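Local coordinates for beta-porphyranase B (Bacteroides plebeius, PDB 4AWD), which hydrolyses the sulfated red-algal polysaccharide porphyran at linkages between beta-D-galactopyranose and alpha-L-galactopyranose-6-sulfate, releasing mostly disaccharides, at residues A66-K71 against G122-V127; S72-N77 against P279-I284; T150-N155 against H283-T288; E176-E181 against N206-Y211. All coordinates share one frame; numbering follows the deposited sequence.

Contact 1 (A66-K71 against G122-V127)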
# COMPACT_ATOMS: atom_id res chain seq x y z
N ALA A 66 -9.10 17.60 2.17
CA ALA A 66 -9.43 17.73 0.74
C ALA A 66 -8.79 16.61 -0.10
O ALA A 66 -9.38 16.17 -1.08
CB ALA A 66 -9.04 19.10 0.19
N LYS A 67 -7.61 16.16 0.32
CA LYS A 67 -6.80 15.19 -0.43
C LYS A 67 -6.91 13.73 0.07
O LYS A 67 -6.68 12.79 -0.70
CB LYS A 67 -5.33 15.61 -0.38
CG LYS A 67 -4.44 14.95 -1.44
CD LYS A 67 -3.03 15.55 -1.42
CE LYS A 67 -2.98 16.99 -1.95
NZ LYS A 67 -1.58 17.53 -1.82
N TRP A 68 -7.22 13.56 1.36
CA TRP A 68 -7.17 12.23 1.99
C TRP A 68 -8.43 11.87 2.76
O TRP A 68 -9.02 12.72 3.40
CB TRP A 68 -5.97 12.11 2.95
CG TRP A 68 -4.68 12.49 2.35
CD1 TRP A 68 -4.00 13.64 2.56
CD2 TRP A 68 -3.89 11.71 1.44
NE1 TRP A 68 -2.83 13.64 1.84
CE2 TRP A 68 -2.75 12.47 1.13
CE3 TRP A 68 -4.04 10.45 0.85
CZ2 TRP A 68 -1.76 12.02 0.25
CZ3 TRP A 68 -3.05 10.00 -0.02
CH2 TRP A 68 -1.93 10.78 -0.30
N HIS A 69 -8.81 10.60 2.70
CA HIS A 69 -9.77 10.04 3.65
C HIS A 69 -8.99 9.44 4.82
O HIS A 69 -8.22 8.48 4.61
CB HIS A 69 -10.59 8.94 3.00
CG HIS A 69 -11.50 9.40 1.90
ND1 HIS A 69 -12.60 10.19 2.13
CD2 HIS A 69 -11.50 9.13 0.58
CE1 HIS A 69 -13.23 10.41 0.99
NE2 HIS A 69 -12.58 9.78 0.03
N ALA A 70 -9.19 9.97 6.03
CA ALA A 70 -8.53 9.44 7.25
C ALA A 70 -8.96 8.01 7.53
O ALA A 70 -8.14 7.18 7.98
CB ALA A 70 -8.83 10.33 8.47
N LYS A 71 -10.24 7.72 7.30
CA LYS A 71 -10.74 6.37 7.27
C LYS A 71 -11.19 6.01 5.86
O LYS A 71 -12.21 6.51 5.36
CB LYS A 71 -11.90 6.18 8.26
CG LYS A 71 -12.23 4.72 8.52
CD LYS A 71 -13.73 4.52 8.73
CE LYS A 71 -14.07 3.21 9.46
NZ LYS A 71 -13.43 2.00 8.86
N GLY A 122 -5.07 1.87 11.11
CA GLY A 122 -5.47 2.95 10.22
C GLY A 122 -5.48 2.54 8.76
O GLY A 122 -4.66 1.75 8.32
N ALA A 123 -6.45 3.07 8.01
CA ALA A 123 -6.49 2.92 6.57
C ALA A 123 -6.80 4.26 5.94
O ALA A 123 -7.95 4.74 6.00
CB ALA A 123 -7.53 1.91 6.16
N VAL A 124 -5.77 4.86 5.34
CA VAL A 124 -5.89 6.14 4.61
C VAL A 124 -6.05 5.91 3.10
O VAL A 124 -5.33 5.12 2.51
CB VAL A 124 -4.66 7.05 4.86
CG1 VAL A 124 -4.78 8.36 4.14
CG2 VAL A 124 -4.48 7.31 6.33
N ALA A 125 -6.99 6.61 2.48
CA ALA A 125 -7.17 6.56 1.03
C ALA A 125 -7.14 7.96 0.46
O ALA A 125 -7.75 8.88 1.02
CB ALA A 125 -8.49 5.88 0.67
N SER A 126 -6.43 8.15 -0.64
CA SER A 126 -6.56 9.41 -1.38
C SER A 126 -8.01 9.61 -1.82
O SER A 126 -8.74 8.65 -2.10
CB SER A 126 -5.58 9.49 -2.57
OG SER A 126 -5.71 8.37 -3.45
N VAL A 127 -8.43 10.87 -1.84
CA VAL A 127 -9.77 11.24 -2.26
C VAL A 127 -9.94 10.97 -3.76
O VAL A 127 -10.94 10.41 -4.19
CB VAL A 127 -10.09 12.72 -1.91
CG1 VAL A 127 -11.29 13.25 -2.70
CG2 VAL A 127 -10.34 12.84 -0.44
O HOH W 1 -13.48 10.02 -2.95
O HOH W 2 -8.16 4.94 9.04
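The backbones of H69 and A125 hold each other by two hydrogen bonds, the classic closed ring of an antiparallel hydrogen-bonded pair. H69 N gives the shorter of the two, 2.6 Å to A125 O and nearly straight at 171°; A125 N returns the other to H69 O over 3.1 Å. Two residues further along, just past the strand ends, V127 N reaches K67 O at 2.8 Å, meeting that carbonyl from above its plane. Two waters extend the polar seam: water 1 lies in the plane of the H69 imidazole, 3.1 Å from NE2, and donates to V127 O, while water 2 accepts from A123 N at the other end.

Strand 68-69 is only two residues long and lies along one edge of strand 117-126, which also pairs with strand 281-285 in the beta-sandwich of this GH16 enzyme. W68 and S126 form the adjoining non-hydrogen-bonded pair, with side chains that diverge.

The packing differs on the two sides. V127 sets CG2 over one face of the H69 ring, a CH-pi contact 3.9 Å from the centroid. With CG anti to its carbonyl carbon (chi1 -52°), the W68 indole folds back along the neighbouring strand, where its CZ3 comes within 3.6 Å of S126 CB and CE3 lies 4.0 Å from V124 CG1. The same indole sends NE1 to D56 OD2, while S126 OG turns from the tryptophan to bond I282 N and K128 O.

Contact 2 (S72-N77 against P279-I284)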
# COMPACT_ATOMS: atom_id res chain seq x y z
N SER A 72 -10.41 5.15 5.21
CA SER A 72 -10.73 4.71 3.85
C SER A 72 -12.18 4.27 3.71
O SER A 72 -12.65 3.46 4.51
CB SER A 72 -9.81 3.57 3.43
OG SER A 72 -10.33 2.90 2.29
N PRO A 73 -12.89 4.78 2.70
CA PRO A 73 -14.26 4.29 2.42
C PRO A 73 -14.27 2.94 1.68
O PRO A 73 -15.34 2.36 1.47
CB PRO A 73 -14.82 5.37 1.51
CG PRO A 73 -13.64 5.93 0.79
CD PRO A 73 -12.46 5.81 1.74
N TYR A 74 -13.10 2.45 1.30
CA TYR A 74 -13.01 1.28 0.42
C TYR A 74 -12.82 -0.05 1.16
O TYR A 74 -13.37 -1.07 0.76
CB TYR A 74 -11.90 1.48 -0.61
CG TYR A 74 -12.06 2.76 -1.44
CD1 TYR A 74 -13.14 2.92 -2.31
CD2 TYR A 74 -11.11 3.79 -1.37
CE1 TYR A 74 -13.27 4.07 -3.08
CE2 TYR A 74 -11.23 4.93 -2.14
CZ TYR A 74 -12.30 5.06 -3.00
OH TYR A 74 -12.43 6.19 -3.77
N TRP A 75 -12.02 -0.03 2.21
CA TRP A 75 -11.81 -1.16 3.07
C TRP A 75 -12.28 -0.72 4.45
O TRP A 75 -11.52 -0.14 5.24
CB TRP A 75 -10.33 -1.54 3.08
CG TRP A 75 -10.03 -2.88 3.68
CD1 TRP A 75 -10.93 -3.74 4.25
CD2 TRP A 75 -8.74 -3.49 3.81
NE1 TRP A 75 -10.28 -4.85 4.71
CE2 TRP A 75 -8.93 -4.73 4.46
CE3 TRP A 75 -7.44 -3.11 3.44
CZ2 TRP A 75 -7.88 -5.60 4.75
CZ3 TRP A 75 -6.38 -3.98 3.73
CH2 TRP A 75 -6.62 -5.21 4.38
N THR A 76 -13.55 -0.99 4.72
CA THR A 76 -14.27 -0.43 5.86
C THR A 76 -14.06 -1.25 7.14
O THR A 76 -13.93 -0.71 8.24
CB THR A 76 -15.78 -0.37 5.50
OG1 THR A 76 -16.01 0.77 4.67
CG2 THR A 76 -16.64 -0.24 6.74
N ASN A 77 -14.03 -2.57 6.96
CA ASN A 77 -13.79 -3.50 8.06
C ASN A 77 -12.52 -4.28 7.82
O ASN A 77 -12.40 -5.01 6.83
CB ASN A 77 -15.01 -4.41 8.25
CG ASN A 77 -16.26 -3.64 8.56
OD1 ASN A 77 -16.41 -3.07 9.66
ND2 ASN A 77 -17.18 -3.58 7.60
N PRO A 279 -6.57 3.37 -13.82
CA PRO A 279 -6.03 4.18 -12.73
C PRO A 279 -6.45 3.67 -11.34
O PRO A 279 -7.35 2.80 -11.23
CB PRO A 279 -6.63 5.55 -13.01
CG PRO A 279 -7.98 5.23 -13.64
CD PRO A 279 -7.68 4.05 -14.52
N MET A 280 -5.81 4.19 -10.29
CA MET A 280 -6.02 3.72 -8.92
C MET A 280 -6.09 4.85 -7.91
O MET A 280 -5.72 6.01 -8.20
CB MET A 280 -4.88 2.78 -8.49
CG MET A 280 -4.84 1.44 -9.20
SD MET A 280 -3.40 0.46 -8.71
CE MET A 280 -3.55 -0.87 -9.89
N PHE A 281 -6.55 4.51 -6.70
CA PHE A 281 -6.36 5.38 -5.53
C PHE A 281 -5.16 4.91 -4.70
O PHE A 281 -4.72 3.76 -4.84
CB PHE A 281 -7.64 5.48 -4.68
CG PHE A 281 -8.24 4.16 -4.28
CD1 PHE A 281 -7.81 3.50 -3.14
CD2 PHE A 281 -9.27 3.59 -5.02
CE1 PHE A 281 -8.37 2.28 -2.76
CE2 PHE A 281 -9.84 2.38 -4.66
CZ PHE A 281 -9.40 1.73 -3.52
N ILE A 282 -4.64 5.79 -3.86
CA ILE A 282 -3.58 5.43 -2.90
C ILE A 282 -4.23 4.84 -1.64
O ILE A 282 -5.19 5.42 -1.12
CB ILE A 282 -2.73 6.66 -2.47
CG1 ILE A 282 -2.12 7.38 -3.67
CG2 ILE A 282 -1.66 6.27 -1.46
CD1 ILE A 282 -0.81 6.80 -4.13
N HIS A 283 -3.72 3.70 -1.17
CA HIS A 283 -4.06 3.21 0.16
C HIS A 283 -2.86 3.24 1.10
O HIS A 283 -1.75 2.85 0.73
CB HIS A 283 -4.61 1.79 0.09
CG HIS A 283 -6.06 1.68 0.47
ND1 HIS A 283 -6.83 0.57 0.17
CD2 HIS A 283 -6.88 2.53 1.13
CE1 HIS A 283 -8.05 0.75 0.62
NE2 HIS A 283 -8.11 1.93 1.21
N ILE A 284 -3.06 3.72 2.31
CA ILE A 284 -1.98 3.70 3.29
C ILE A 284 -2.53 3.00 4.53
O ILE A 284 -3.39 3.53 5.21
CB ILE A 284 -1.45 5.13 3.60
CG1 ILE A 284 -1.24 5.93 2.31
CG2 ILE A 284 -0.14 5.02 4.39
CD1 ILE A 284 -0.81 7.39 2.50
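S72 and H283 meet through a hydrogen bond of 2.7 Å between S72 OG and H283 NE2, in which the serine oxygen lies at the imidazole edge, in the plane of the ring; either atom could be the donor. Here a loop closes over strand 281-285 of the GH16 beta-sandwich, and the serine heads an ST turn that shapes the loop. Beside this bond Y74 and F281 stack face to face, centroids 3.9 Å apart and planes only 14° from parallel, with Y74 CD2 and F281 CE1 as the closest pair at 3.4 Å. The two side chains run past each other in opposite directions.

A second layer fixes these groups. P73 lays its CG over the opposite face of the Y74 ring, so the phenol is sandwiched between proline and phenylalanine. F281 in turn presents its edge to a face of H283: CE1 sits above the centre of the imidazole, a position reached because chi1 of 53° places the phenyl between the backbone N and carbonyl carbon. W75, a probable substrate-binding residue, follows in the loop, its CB 4.1 Å from H283 CE1 and its indole edge-to-face with F84. Backbone pairing with A123 holds S72 in place. Within the turn, S72 OG accepts from Y74 N at 3.0 Å and, weakly, from W75 N at 3.4 Å.

Contact 3 (T150-N155 against H283-T288)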
# COMPACT_ATOMS: atom_id res chain seq x y z
N THR A 150 2.28 -0.33 5.38
CA THR A 150 2.15 -0.50 3.94
C THR A 150 1.95 0.81 3.19
O THR A 150 1.53 1.80 3.76
CB THR A 150 1.00 -1.45 3.57
OG1 THR A 150 -0.23 -0.90 4.04
CG2 THR A 150 1.19 -2.83 4.17
N PHE A 151 2.25 0.77 1.89
CA PHE A 151 2.04 1.86 0.96
C PHE A 151 1.70 1.19 -0.36
O PHE A 151 2.52 0.44 -0.90
CB PHE A 151 3.31 2.71 0.81
CG PHE A 151 3.20 3.82 -0.21
CD1 PHE A 151 2.22 4.79 -0.10
CD2 PHE A 151 4.09 3.90 -1.27
CE1 PHE A 151 2.11 5.83 -1.05
CE2 PHE A 151 4.02 4.94 -2.20
CZ PHE A 151 3.02 5.90 -2.10
N TRP A 152 0.50 1.46 -0.88
CA TRP A 152 0.01 0.79 -2.08
C TRP A 152 -1.10 1.54 -2.78
O TRP A 152 -1.66 2.50 -2.26
CB TRP A 152 -0.45 -0.63 -1.76
CG TRP A 152 -1.36 -0.81 -0.59
CD1 TRP A 152 -1.04 -0.63 0.74
CD2 TRP A 152 -2.72 -1.27 -0.62
NE1 TRP A 152 -2.13 -0.94 1.53
CE2 TRP A 152 -3.17 -1.34 0.73
CE3 TRP A 152 -3.60 -1.64 -1.65
CZ2 TRP A 152 -4.47 -1.74 1.07
CZ3 TRP A 152 -4.90 -2.06 -1.31
CH2 TRP A 152 -5.32 -2.11 0.04
N LEU A 153 -1.42 1.06 -3.98
CA LEU A 153 -2.50 1.60 -4.79
C LEU A 153 -3.45 0.47 -5.18
O LEU A 153 -3.04 -0.70 -5.28
CB LEU A 153 -1.97 2.27 -6.06
CG LEU A 153 -1.09 3.52 -5.89
CD1 LEU A 153 0.32 3.09 -5.60
CD2 LEU A 153 -1.10 4.39 -7.12
N SER A 154 -4.72 0.83 -5.39
CA SER A 154 -5.76 -0.13 -5.69
C SER A 154 -6.88 0.56 -6.42
O SER A 154 -6.99 1.79 -6.40
CB SER A 154 -6.31 -0.69 -4.38
OG SER A 154 -6.95 -1.93 -4.58
N ASN A 155 -7.73 -0.24 -7.06
CA ASN A 155 -8.98 0.26 -7.59
C ASN A 155 -10.14 -0.70 -7.32
O ASN A 155 -9.94 -1.79 -6.78
CB ASN A 155 -8.86 0.63 -9.08
CG ASN A 155 -8.46 -0.56 -9.96
OD1 ASN A 155 -8.72 -1.71 -9.63
ND2 ASN A 155 -7.85 -0.27 -11.09
N HIS A 283 -3.72 3.70 -1.17
CA HIS A 283 -4.06 3.21 0.16
C HIS A 283 -2.86 3.24 1.10
O HIS A 283 -1.75 2.85 0.73
CB HIS A 283 -4.61 1.79 0.09
CG HIS A 283 -6.06 1.68 0.47
ND1 HIS A 283 -6.83 0.57 0.17
CD2 HIS A 283 -6.88 2.53 1.13
CE1 HIS A 283 -8.05 0.75 0.62
NE2 HIS A 283 -8.11 1.93 1.21
N ILE A 284 -3.06 3.72 2.31
CA ILE A 284 -1.98 3.70 3.29
C ILE A 284 -2.53 3.00 4.53
O ILE A 284 -3.39 3.53 5.21
CB ILE A 284 -1.45 5.13 3.60
CG1 ILE A 284 -1.24 5.93 2.31
CG2 ILE A 284 -0.14 5.02 4.39
CD1 ILE A 284 -0.81 7.39 2.50
N VAL A 285 -2.04 1.80 4.80
CA VAL A 285 -2.76 0.87 5.66
C VAL A 285 -1.90 0.18 6.72
O VAL A 285 -0.77 -0.22 6.48
CB VAL A 285 -3.48 -0.21 4.81
CG1 VAL A 285 -4.06 -1.30 5.69
CG2 VAL A 285 -4.57 0.43 3.97
N THR A 286 -2.51 0.00 7.89
CA THR A 286 -1.92 -0.68 9.03
C THR A 286 -2.84 -1.87 9.37
O THR A 286 -4.00 -1.69 9.75
CB THR A 286 -1.82 0.34 10.18
OG1 THR A 286 -0.45 0.75 10.35
CG2 THR A 286 -2.36 -0.19 11.43
N GLU A 287 -2.35 -3.11 9.18
CA GLU A 287 -3.26 -4.24 9.24
C GLU A 287 -2.71 -5.45 9.94
O GLU A 287 -1.53 -5.51 10.37
CB GLU A 287 -3.72 -4.66 7.84
CG GLU A 287 -2.88 -5.76 7.21
CD GLU A 287 -2.70 -5.53 5.71
OE1 GLU A 287 -1.97 -4.58 5.36
OE2 GLU A 287 -3.30 -6.29 4.91
N THR A 288 -3.58 -6.41 10.13
CA THR A 288 -3.19 -7.63 10.78
C THR A 288 -3.32 -8.76 9.69
O THR A 288 -4.20 -8.69 8.79
CB THR A 288 -4.02 -7.73 12.12
OG1 THR A 288 -3.27 -8.31 13.20
CG2 THR A 288 -5.26 -8.41 11.94
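W152 and H283 form an antiparallel hydrogen-bonded pair, with H283 N 2.6 Å from W152 O and W152 N 3.1 Å from H283 O. The next polar link uses a side chain: T150 OG1 donates to V285 O over 2.6 Å, reinforcing a weak bond to the same oxygen from T150 N. Set between the backbone N and the carbonyl carbon (chi1 61°), that hydroxyl also receives a weak bond from W152 NE1. E287, a probable substrate-binding residue, forms a salt bridge through OE2 with R79 NH1.

Aromatic contacts follow the same pairing. H283 CB sits over the six-membered ring of W152, a CH-pi contact 3.5 Å from the centroid, while the two ring planes stand 58° apart and the side chains point the same way. H283 ND1 approaches W152 CH2 to 3.1 Å.

Apolar packing finishes the interface. V285 borders the indole, its CG2 3.6 Å from W152 CZ2, and I284 CG1 lies at the edge of F151 on the other side of the sheet. W152 also touches E176, the probable nucleophile, consistent with this strand pair lining the floor of the substrate cleft on the concave side of the GH16 jelly roll.

Contact 4 (E176-E181 against N206-Y211)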
# COMPACT_ATOMS: atom_id res chain seq x y z
N GLU A 176 -4.28 -4.07 -8.07
CA GLU A 176 -3.74 -3.72 -6.79
C GLU A 176 -2.22 -3.74 -6.90
O GLU A 176 -1.64 -4.74 -7.33
CB GLU A 176 -4.20 -4.73 -5.73
CG GLU A 176 -3.81 -4.38 -4.30
CD GLU A 176 -4.49 -5.29 -3.29
OE1 GLU A 176 -5.34 -6.13 -3.69
OE2 GLU A 176 -4.18 -5.18 -2.09
N LEU A 177 -1.60 -2.63 -6.51
CA LEU A 177 -0.17 -2.45 -6.65
C LEU A 177 0.43 -2.17 -5.28
O LEU A 177 0.22 -1.10 -4.70
CB LEU A 177 0.14 -1.33 -7.67
CG LEU A 177 1.53 -0.68 -7.83
CD1 LEU A 177 2.61 -1.71 -8.07
CD2 LEU A 177 1.52 0.33 -8.98
N ASP A 178 1.13 -3.16 -4.76
CA ASP A 178 1.74 -3.08 -3.43
C ASP A 178 3.17 -2.62 -3.58
O ASP A 178 4.00 -3.34 -4.14
CB ASP A 178 1.71 -4.46 -2.74
CG ASP A 178 0.31 -4.85 -2.29
OD1 ASP A 178 -0.29 -4.06 -1.56
OD2 ASP A 178 -0.18 -5.94 -2.68
N ILE A 179 3.44 -1.41 -3.12
CA ILE A 179 4.78 -0.84 -3.24
C ILE A 179 5.65 -1.34 -2.09
O ILE A 179 6.79 -1.74 -2.30
CB ILE A 179 4.75 0.71 -3.37
CG1 ILE A 179 4.09 1.09 -4.70
CG2 ILE A 179 6.17 1.27 -3.31
CD1 ILE A 179 3.68 2.54 -4.85
N ILE A 180 5.10 -1.34 -0.88
CA ILE A 180 5.76 -2.01 0.24
C ILE A 180 4.77 -2.59 1.23
O ILE A 180 3.78 -1.93 1.58
CB ILE A 180 6.81 -1.09 0.98
CG1 ILE A 180 7.58 -1.87 2.06
CG2 ILE A 180 6.14 0.20 1.56
CD1 ILE A 180 8.45 -3.03 1.52
N GLU A 181 5.04 -3.82 1.65
CA GLU A 181 4.49 -4.40 2.87
C GLU A 181 5.66 -4.81 3.76
O GLU A 181 6.60 -5.42 3.28
CB GLU A 181 3.66 -5.65 2.56
CG GLU A 181 2.46 -5.45 1.64
CD GLU A 181 1.74 -6.75 1.36
OE1 GLU A 181 1.07 -7.27 2.28
OE2 GLU A 181 1.84 -7.27 0.22
N ASN A 206 4.42 -6.15 -4.84
CA ASN A 206 3.58 -7.12 -5.49
C ASN A 206 2.56 -6.49 -6.42
O ASN A 206 2.30 -5.28 -6.34
CB ASN A 206 2.86 -7.96 -4.42
CG ASN A 206 2.67 -9.42 -4.83
OD1 ASN A 206 2.90 -9.80 -5.98
ND2 ASN A 206 2.23 -10.24 -3.87
N THR A 207 1.99 -7.31 -7.30
CA THR A 207 0.89 -6.91 -8.16
C THR A 207 -0.19 -7.97 -8.09
O THR A 207 0.10 -9.17 -8.00
CB THR A 207 1.32 -6.82 -9.62
OG1 THR A 207 1.63 -8.14 -10.10
CG2 THR A 207 2.54 -5.89 -9.80
N HIS A 208 -1.44 -7.52 -8.16
CA HIS A 208 -2.57 -8.44 -8.21
C HIS A 208 -3.51 -8.03 -9.33
O HIS A 208 -3.92 -6.87 -9.40
CB HIS A 208 -3.33 -8.44 -6.88
CG HIS A 208 -2.46 -8.63 -5.68
ND1 HIS A 208 -2.28 -9.86 -5.08
CD2 HIS A 208 -1.72 -7.76 -4.96
CE1 HIS A 208 -1.46 -9.74 -4.05
NE2 HIS A 208 -1.11 -8.47 -3.96
N TYR A 209 -3.83 -8.98 -10.21
CA TYR A 209 -4.99 -8.82 -11.06
C TYR A 209 -6.08 -9.70 -10.46
O TYR A 209 -5.98 -10.93 -10.49
CB TYR A 209 -4.68 -9.25 -12.51
CG TYR A 209 -5.81 -8.94 -13.48
CD1 TYR A 209 -6.82 -9.85 -13.70
CD2 TYR A 209 -5.86 -7.74 -14.17
CE1 TYR A 209 -7.86 -9.59 -14.59
CE2 TYR A 209 -6.90 -7.46 -15.06
CZ TYR A 209 -7.89 -8.40 -15.26
OH TYR A 209 -8.93 -8.16 -16.13
N TRP A 210 -7.12 -9.08 -9.90
CA TRP A 210 -8.19 -9.84 -9.26
C TRP A 210 -9.23 -10.24 -10.29
O TRP A 210 -9.72 -9.39 -11.03
CB TRP A 210 -8.85 -9.02 -8.14
CG TRP A 210 -7.96 -8.81 -6.98
CD1 TRP A 210 -7.19 -7.71 -6.73
CD2 TRP A 210 -7.72 -9.73 -5.91
NE1 TRP A 210 -6.48 -7.89 -5.57
CE2 TRP A 210 -6.78 -9.12 -5.04
CE3 TRP A 210 -8.21 -11.00 -5.59
CZ2 TRP A 210 -6.33 -9.73 -3.86
CZ3 TRP A 210 -7.75 -11.62 -4.42
CH2 TRP A 210 -6.81 -10.97 -3.57
N TYR A 211 -9.57 -11.52 -10.32
CA TYR A 211 -10.56 -12.01 -11.28
C TYR A 211 -11.58 -12.93 -10.64
O TYR A 211 -11.22 -13.79 -9.82
CB TYR A 211 -9.91 -12.71 -12.46
CG TYR A 211 -10.90 -13.19 -13.50
CD1 TYR A 211 -11.40 -12.31 -14.46
CD2 TYR A 211 -11.33 -14.52 -13.53
CE1 TYR A 211 -12.30 -12.74 -15.44
CE2 TYR A 211 -12.24 -14.96 -14.50
CZ TYR A 211 -12.72 -14.07 -15.45
OH TYR A 211 -13.61 -14.49 -16.42
O HOH W 3 0.77 -8.99 -1.57
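E176, the probable nucleophile, is gripped from the neighbouring strand by an indole: W210 NE1 donates to E176 OE1 over 2.8 Å, meeting it nearly along the C-O axis, with carboxylate and ring planes only 27° apart. The glutamate reaches this position fully extended, its CG anti to the backbone N (chi1 -174°). It opens the E-x-D-x-x-E signature of GH16 enzymes, which ends at E181, the proton donor by similarity. A classic beta bulge at I179 and I180, both opposite F151, supplies the extra residue between them, and both glutamates are turned to the cleft.

Strand 176-178 runs antiparallel to strand 206-211. D178 and N206 are a hydrogen-bonded pair, with D178 N to N206 O and N206 N to D178 O both at 2.9 Å; H208 N makes a bond of the same length to E176 O. The reverse bond, E176 N to H208 O, is weak. L177 and T207 form the non-hydrogen-bonded pair between these, their side chains on the opposite face, where L177 packs on C245 and W247 of strand 241-249.

On the cleft face, D178 stands between the two glutamates of the signature. Its OD2 takes a weak bond from H208 NE2, the carboxylate almost perpendicular to the imidazole, whose other nitrogen is held by D220 OD1. Water 3 lies at the imidazole edge, 3.1 Å from H208 NE2; it accepts from N206 ND2 at 3.0 Å and donates to E181 OE2 at 2.7 Å.

How the contacts relate
The strands 68-69, 117-126, 281-285, 149-163, 168-182 and 204-213 are successive neighbours; contacts 1, 3 and 4 cover the first, third and last of these pairings, while contact 2 lays a loop over strand 281-285. Contacts 2 and 3 share H283 and I284 and have centres about 7 Å apart; contacts 1 and 4 are separated by about 19 Å between centres and do not touch. Along the chain, the segments of contacts 1 and 2 alternate, contact 4 is nested inside the loops closed by contacts 2 and 3, and contact 1 closes before contact 3 opens. Residues distant in sequence, W75, E287 and the E176/E181 pair, thereby converge on one probable substrate cleft.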